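PDB 2WGP: dual specificity protein phosphatase 14 from Homo sapiens, which removes phosphate from phosphotyrosine, phosphoserine and phosphothreonine in proteins, inactivating the MAP kinases ERK, JNK and p38 and damping T-cell receptor signalling through TAB1. Local coordinates for residues Arg116-Cys121 and Pro145-Asn150; Gly152-Leu157 and Pro181-Lys186. One frame throughout, in Å; residues are numbered along the deposited sequence.

Contact 1. Residues Arg116-Cys121 and Pro145-Asn150; sequences RSATLC and PVIRPN. With PO4 (phosphate ion), chain C.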
loop_
_atom_site.group_PDB
_atom_site.type_symbol
_atom_site.label_atom_id
_atom_site.label_comp_id
_atom_site.label_asym_id
_atom_site.label_seq_id
_atom_site.Cartn_x
_atom_site.Cartn_y
_atom_site.Cartn_z
ATOM N N ARG A 116 -2.761 -23.114 7.509
ATOM C CA ARG A 116 -2.472 -22.817 8.922
ATOM C C ARG A 116 -1.811 -24.001 9.656
ATOM O O ARG A 116 -0.751 -23.838 10.268
ATOM C CB ARG A 116 -3.728 -22.353 9.685
ATOM C CG ARG A 116 -4.157 -20.916 9.390
ATOM C CD ARG A 116 -5.535 -20.614 9.954
ATOM N NE ARG A 116 -6.577 -21.306 9.199
ATOM C CZ ARG A 116 -7.885 -21.098 9.347
ATOM N NH1 ARG A 116 -8.358 -20.254 10.252
ATOM N NH2 ARG A 116 -8.728 -21.806 8.632
ATOM N N SER A 117 -2.438 -25.176 9.624
ATOM C CA SER A 117 -1.891 -26.353 10.317
ATOM C C SER A 117 -0.546 -26.804 9.749
ATOM O O SER A 117 0.387 -27.114 10.515
ATOM C CB SER A 117 -2.901 -27.498 10.387
ATOM O OG SER A 117 -3.249 -28.002 9.117
ATOM N N ALA A 118 -0.438 -26.837 8.427
ATOM C CA ALA A 118 0.816 -27.226 7.759
ATOM C C ALA A 118 1.941 -26.318 8.188
ATOM O O ALA A 118 3.068 -26.779 8.397
ATOM C CB ALA A 118 0.655 -27.150 6.217
ATOM N N THR A 119 1.650 -25.019 8.316
ATOM C CA THR A 119 2.694 -24.031 8.660
ATOM C C THR A 119 3.254 -24.320 10.063
ATOM O O THR A 119 4.464 -24.316 10.281
ATOM C CB THR A 119 2.174 -22.587 8.577
ATOM O OG1 THR A 119 1.740 -22.314 7.219
ATOM C CG2 THR A 119 3.278 -21.594 9.028
ATOM N N LEU A 120 2.350 -24.577 11.004
ATOM C CA LEU A 120 2.735 -24.896 12.366
ATOM C C LEU A 120 3.495 -26.216 12.470
ATOM O O LEU A 120 4.472 -26.309 13.237
ATOM C CB LEU A 120 1.498 -24.911 13.263
ATOM C CG LEU A 120 0.788 -23.558 13.453
ATOM C CD1 LEU A 120 -0.546 -23.776 14.144
ATOM C CD2 LEU A 120 1.700 -22.539 14.209
ATOM N N CYS A 121 3.077 -27.227 11.701
ATOM C CA CYS A 121 3.814 -28.504 11.633
ATOM C C CYS A 121 5.219 -28.322 11.058
ATOM O O CYS A 121 6.176 -28.897 11.588
ATOM C CB CYS A 121 3.035 -29.561 10.842
ATOM S SG CYS A 121 1.538 -30.092 11.622
ATOM N N PRO A 145 -0.135 -34.032 0.187
ATOM C CA PRO A 145 0.348 -33.258 -0.961
ATOM C C PRO A 145 -0.412 -31.967 -1.253
ATOM O O PRO A 145 0.078 -31.134 -2.001
ATOM C CB PRO A 145 0.156 -34.224 -2.132
ATOM C CG PRO A 145 0.161 -35.536 -1.563
ATOM C CD PRO A 145 -0.468 -35.411 -0.225
ATOM N N VAL A 146 -1.596 -31.819 -0.668
ATOM C CA VAL A 146 -2.395 -30.618 -0.873
ATOM C C VAL A 146 -1.921 -29.397 -0.083
ATOM O O VAL A 146 -2.442 -28.303 -0.316
ATOM C CB VAL A 146 -3.911 -30.851 -0.572
ATOM C CG1 VAL A 146 -4.484 -31.959 -1.479
ATOM C CG2 VAL A 146 -4.142 -31.120 0.902
ATOM N N ILE A 147 -0.916 -29.548 0.801
ATOM C CA ILE A 147 -0.479 -28.387 1.596
ATOM C C ILE A 147 0.030 -27.248 0.722
ATOM O O ILE A 147 0.622 -27.457 -0.362
ATOM C CB ILE A 147 0.520 -28.705 2.761
ATOM C CG1 ILE A 147 1.935 -29.111 2.283
ATOM C CG2 ILE A 147 -0.109 -29.724 3.722
ATOM C CD1 ILE A 147 3.051 -28.589 3.216
ATOM N N ARG A 148 -0.247 -26.047 1.192
ATOM C CA ARG A 148 0.038 -24.809 0.463
ATOM C C ARG A 148 -0.070 -23.603 1.415
ATOM O O ARG A 148 -1.016 -22.835 1.361
ATOM C CB ARG A 148 -0.943 -24.667 -0.705
ATOM C CG ARG A 148 -0.562 -23.620 -1.707
ATOM C CD ARG A 148 0.284 -24.160 -2.797
ATOM N NE ARG A 148 0.542 -23.171 -3.824
ATOM C CZ ARG A 148 1.316 -23.362 -4.889
ATOM N NH1 ARG A 148 1.962 -24.498 -5.044
ATOM N NH2 ARG A 148 1.434 -22.395 -5.804
ATOM N N PRO A 149 0.919 -23.438 2.304
ATOM C CA PRO A 149 0.923 -22.270 3.178
ATOM C C PRO A 149 0.834 -20.995 2.367
ATOM O O PRO A 149 1.344 -20.916 1.234
ATOM C CB PRO A 149 2.275 -22.366 3.870
ATOM C CG PRO A 149 2.552 -23.845 3.918
ATOM C CD PRO A 149 2.060 -24.330 2.582
ATOM N N ASN A 150 0.125 -20.008 2.886
ATOM C CA ASN A 150 -0.034 -18.790 2.124
ATOM C C ASN A 150 1.307 -18.039 2.063
ATOM O O ASN A 150 2.228 -18.407 2.766
ATOM C CB ASN A 150 -1.215 -17.960 2.637
ATOM C CG ASN A 150 -0.931 -17.240 3.926
ATOM O OD1 ASN A 150 0.059 -16.524 4.051
ATOM N ND2 ASN A 150 -1.845 -17.367 4.875
HETATM P P PO4 C . -6.495 -23.356 6.036
HETATM O O1 PO4 C . -5.576 -22.532 6.893
HETATM O O2 PO4 C . -7.835 -23.704 6.620
HETATM O O3 PO4 C . -5.825 -24.693 5.729
HETATM O O4 PO4 C . -6.722 -22.668 4.689
#
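Ala118 and Ile147 make the apolar part of this contact. The methyl CB of Ala118 points from the helix at the loop and meets CG2 of Ile147 at 3.7 Å, with CB of Ile147 almost as near, at 3.8 Å from the same Ala118 CB. Ile147 CG2 lies beside its own backbone N, anti to the carbonyl carbon, while CG1 takes the more hindered place between the two (chi1 70°) and carries CD1 to the same methyl. Pro149 lies against the next helix residue, Thr119: its CB is 3.4 Å from Thr119 OG1, and the two side chains run past each other in opposite directions.

The Thr119 hydroxyl gives its hydrogen bond at the start of its own helix. With OG1 turned beside the backbone N (chi1 -61°), it reaches back to the carbonyl O of Ser115, so a buried polar atom can rest against the proline without being left unpaired.

The polar work is done by Arg116, which turns from the loop to a bound phosphate ion. O1 of the ion is gripped twice, by Arg116 N at 2.9 Å and by Arg116 NE at 2.8 Å; Arg116 NH2 reaches O2 at 2.9 Å in a nearly straight bond (174°), in the guanidinium plane. Backbone N-H groups of Ala111, Ala112, Val114 and Ser115 complete the cradle, the phosphate-binding P-loop of the Cys-x5-Arg signature that begins at the nucleophile Cys110. Arg116 NH1 makes a salt bridge to Glu61 and a hydrogen bond to the carbonyl of Leu77, which helps hold the guanidinium in place.

Ala118 of helix 116-129 touches Leu35 of strand 33-36 as well as the loop 145-150, which packs on helix 133-143 through Ile147 and leads into helix 151-165.

Contact 2. Residues Gly152-Leu157 and Pro181-Lys186; sequences GFWRQL and PDVYEK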
loop_
_atom_site.group_PDB
_atom_site.type_symbol
_atom_site.label_atom_id
_atom_site.label_comp_id
_atom_site.label_asym_id
_atom_site.label_seq_id
_atom_site.Cartn_x
_atom_site.Cartn_y
_atom_site.Cartn_z
ATOM N N GLY A 152 2.429 -15.106 3.053
ATOM C CA GLY A 152 2.828 -14.449 4.306
ATOM C C GLY A 152 3.361 -15.437 5.331
ATOM O O GLY A 152 4.393 -15.197 6.008
ATOM N N PHE A 153 2.690 -16.581 5.420
ATOM C CA PHE A 153 3.156 -17.668 6.257
ATOM C C PHE A 153 4.561 -18.121 5.827
ATOM O O PHE A 153 5.401 -18.401 6.679
ATOM C CB PHE A 153 2.162 -18.848 6.250
ATOM C CG PHE A 153 0.820 -18.565 6.931
ATOM C CD1 PHE A 153 -0.165 -19.549 6.943
ATOM C CD2 PHE A 153 0.553 -17.369 7.580
ATOM C CE1 PHE A 153 -1.383 -19.349 7.571
ATOM C CE2 PHE A 153 -0.684 -17.150 8.217
ATOM C CZ PHE A 153 -1.652 -18.143 8.208
ATOM N N TRP A 154 4.796 -18.241 4.521
ATOM C CA TRP A 154 6.131 -18.498 3.986
ATOM C C TRP A 154 7.186 -17.475 4.435
ATOM O O TRP A 154 8.250 -17.881 4.876
ATOM C CB TRP A 154 6.109 -18.645 2.457
ATOM C CG TRP A 154 5.814 -20.048 2.054
ATOM C CD1 TRP A 154 4.659 -20.518 1.534
ATOM C CD2 TRP A 154 6.696 -21.170 2.163
ATOM N NE1 TRP A 154 4.755 -21.864 1.298
ATOM C CE2 TRP A 154 5.995 -22.295 1.686
ATOM C CE3 TRP A 154 8.013 -21.336 2.627
ATOM C CZ2 TRP A 154 6.563 -23.576 1.642
ATOM C CZ3 TRP A 154 8.582 -22.612 2.564
ATOM C CH2 TRP A 154 7.855 -23.708 2.077
ATOM N N ARG A 155 6.904 -16.181 4.307
ATOM C CA ARG A 155 7.805 -15.124 4.832
ATOM C C ARG A 155 8.146 -15.384 6.306
ATOM O O ARG A 155 9.298 -15.313 6.712
ATOM C CB ARG A 155 7.208 -13.721 4.685
ATOM C CG ARG A 155 7.077 -13.245 3.263
ATOM C CD ARG A 155 6.760 -11.744 3.183
ATOM N NE ARG A 155 5.426 -11.382 3.681
ATOM C CZ ARG A 155 4.284 -11.393 2.976
ATOM N NH1 ARG A 155 4.256 -11.776 1.699
ATOM N NH2 ARG A 155 3.156 -11.023 3.571
ATOM N N GLN A 156 7.139 -15.766 7.074
ATOM C CA GLN A 156 7.320 -15.966 8.505
ATOM C C GLN A 156 8.129 -17.222 8.792
ATOM O O GLN A 156 9.007 -17.212 9.661
ATOM C CB GLN A 156 5.959 -15.971 9.213
ATOM C CG GLN A 156 5.222 -14.630 9.136
ATOM C CD GLN A 156 3.871 -14.634 9.822
ATOM O OE1 GLN A 156 3.770 -14.988 11.003
ATOM N NE2 GLN A 156 2.819 -14.193 9.103
ATOM N N LEU A 157 7.853 -18.309 8.057
ATOM C CA LEU A 157 8.657 -19.541 8.169
ATOM C C LEU A 157 10.131 -19.324 7.825
ATOM O O LEU A 157 11.015 -19.904 8.465
ATOM C CB LEU A 157 8.100 -20.635 7.243
ATOM C CG LEU A 157 6.837 -21.339 7.733
ATOM C CD1 LEU A 157 6.246 -22.162 6.627
ATOM C CD2 LEU A 157 7.099 -22.162 9.002
ATOM N N PRO A 181 7.278 -18.281 -2.438
ATOM C CA PRO A 181 8.483 -19.061 -2.205
ATOM C C PRO A 181 8.955 -19.753 -3.494
ATOM O O PRO A 181 8.137 -20.220 -4.316
ATOM C CB PRO A 181 8.053 -20.092 -1.157
ATOM C CG PRO A 181 6.552 -20.219 -1.365
ATOM C CD PRO A 181 6.109 -18.833 -1.724
ATOM N N ASP A 182 10.271 -19.853 -3.647
ATOM C CA ASP A 182 10.839 -20.507 -4.837
ATOM C C ASP A 182 10.292 -21.911 -5.126
ATOM O O ASP A 182 10.180 -22.286 -6.295
ATOM C CB ASP A 182 12.382 -20.470 -4.872
ATOM C CG ASP A 182 13.059 -20.969 -3.595
ATOM O OD1 ASP A 182 12.506 -21.782 -2.834
ATOM O OD2 ASP A 182 14.219 -20.563 -3.381
ATOM N N VAL A 183 9.935 -22.669 -4.082
ATOM C CA VAL A 183 9.359 -24.006 -4.272
ATOM C C VAL A 183 8.074 -23.997 -5.117
ATOM O O VAL A 183 7.857 -24.909 -5.915
ATOM C CB VAL A 183 9.125 -24.774 -2.936
ATOM C CG1 VAL A 183 10.493 -25.200 -2.301
ATOM C CG2 VAL A 183 8.293 -23.968 -1.953
ATOM N N TYR A 184 7.261 -22.962 -4.981
ATOM C CA TYR A 184 6.028 -22.842 -5.769
ATOM C C TYR A 184 6.350 -22.542 -7.230
ATOM O O TYR A 184 5.687 -23.040 -8.134
ATOM C CB TYR A 184 5.122 -21.743 -5.232
ATOM C CG TYR A 184 4.419 -22.038 -3.912
ATOM C CD1 TYR A 184 4.625 -23.235 -3.210
ATOM C CD2 TYR A 184 3.552 -21.093 -3.357
ATOM C CE1 TYR A 184 3.997 -23.469 -2.007
ATOM C CE2 TYR A 184 2.926 -21.308 -2.171
ATOM C CZ TYR A 184 3.148 -22.503 -1.480
ATOM O OH TYR A 184 2.505 -22.746 -0.283
ATOM N N GLU A 185 7.360 -21.709 -7.459
ATOM C CA GLU A 185 7.775 -21.402 -8.833
ATOM C C GLU A 185 8.314 -22.684 -9.483
ATOM O O GLU A 185 7.972 -22.999 -10.624
ATOM C CB GLU A 185 8.823 -20.291 -8.818
ATOM C CG GLU A 185 8.975 -19.549 -10.120
ATOM C CD GLU A 185 9.923 -20.233 -11.076
ATOM O OE1 GLU A 185 10.742 -21.042 -10.588
ATOM O OE2 GLU A 185 9.876 -19.941 -12.302
ATOM N N LYS A 186 9.162 -23.408 -8.755
ATOM C CA LYS A 186 9.732 -24.665 -9.247
ATOM C C LYS A 186 8.647 -25.696 -9.603
ATOM O O LYS A 186 8.712 -26.306 -10.667
ATOM C CB LYS A 186 10.763 -25.215 -8.257
ATOM C CG LYS A 186 12.007 -24.319 -8.152
ATOM C CD LYS A 186 12.952 -24.716 -7.034
ATOM C CE LYS A 186 14.238 -23.923 -7.117
ATOM N NZ LYS A 186 15.299 -24.503 -6.255
#
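Pro181 sets the CB-CG-CD edge of its ring on one face of the Trp154 indole, CG foremost. That CG stands 3.4 Å from the centroid of the Trp154 five-membered ring, only 7° off the ring normal, a nearly perpendicular CH-pi contact, and Pro181 CB reaches across to Trp154 CD2 at 3.7 Å. The same CG also sits above the centre of the Tyr184 ring, so the proline fills the angle between two aromatic planes that stand nearly perpendicular.

The hydroxyl of Tyr184 lies at the indole edge. Trp154 NE1 donates to Tyr184 OH at 2.9 Å with an angle of 152° at the hydrogen, the oxygen lying close to the indole plane. The phenol CG is set beside the backbone N and anti to the carbonyl carbon (chi1 -72°), which swings the ring back along its helix toward Pro181 and brings the hydroxyl, which also meets Pro149 O, to the tryptophan. Further along the indole, Val183 CG2 touches Trp154 CZ2 at 4.0 Å, while Tyr137 of helix 133-143 packs edge-to-face with Trp154.

A leucine in place of Trp154 would probably leave Tyr184 OH without its N-H donor and Pro181 without a flat face to rest on, opening a gap between helices 151-165 and 182-188.

Proline on a face, hydroxyl at an edge: the buried indole has its single polar hydrogen paired while its broad surface stays in apolar company. Because an indole N-H bonds best to an acceptor near the ring plane, the bond probably helps fix the rotation of the indole against the C-terminal helix.

How the contacts relate
The two contacts follow one another along the chain, their centres 11 Å apart, and the turn from Pro149 into helix 151-165 carries one into the other. Asn150 caps that helix through Phe153 N. The direct bridge is Tyr184 OH, 2.6 Å from Pro149 O in a probable hydrogen bond; Trp154 CD1 approaches the same Pro149 O at 3.4 Å, and Thr119 OG1 rests 3.4 Å from Phe153 CD1. Contact 1 borders the active site: its Arg116 binds the phosphate, and the side chain of Ala118 is about 7 Å from that of the nucleophile Cys110. Contact 2 lies away from that site and packs helix 182-188 on helix 151-165, with Tyr184 also reaching the loop 145-150.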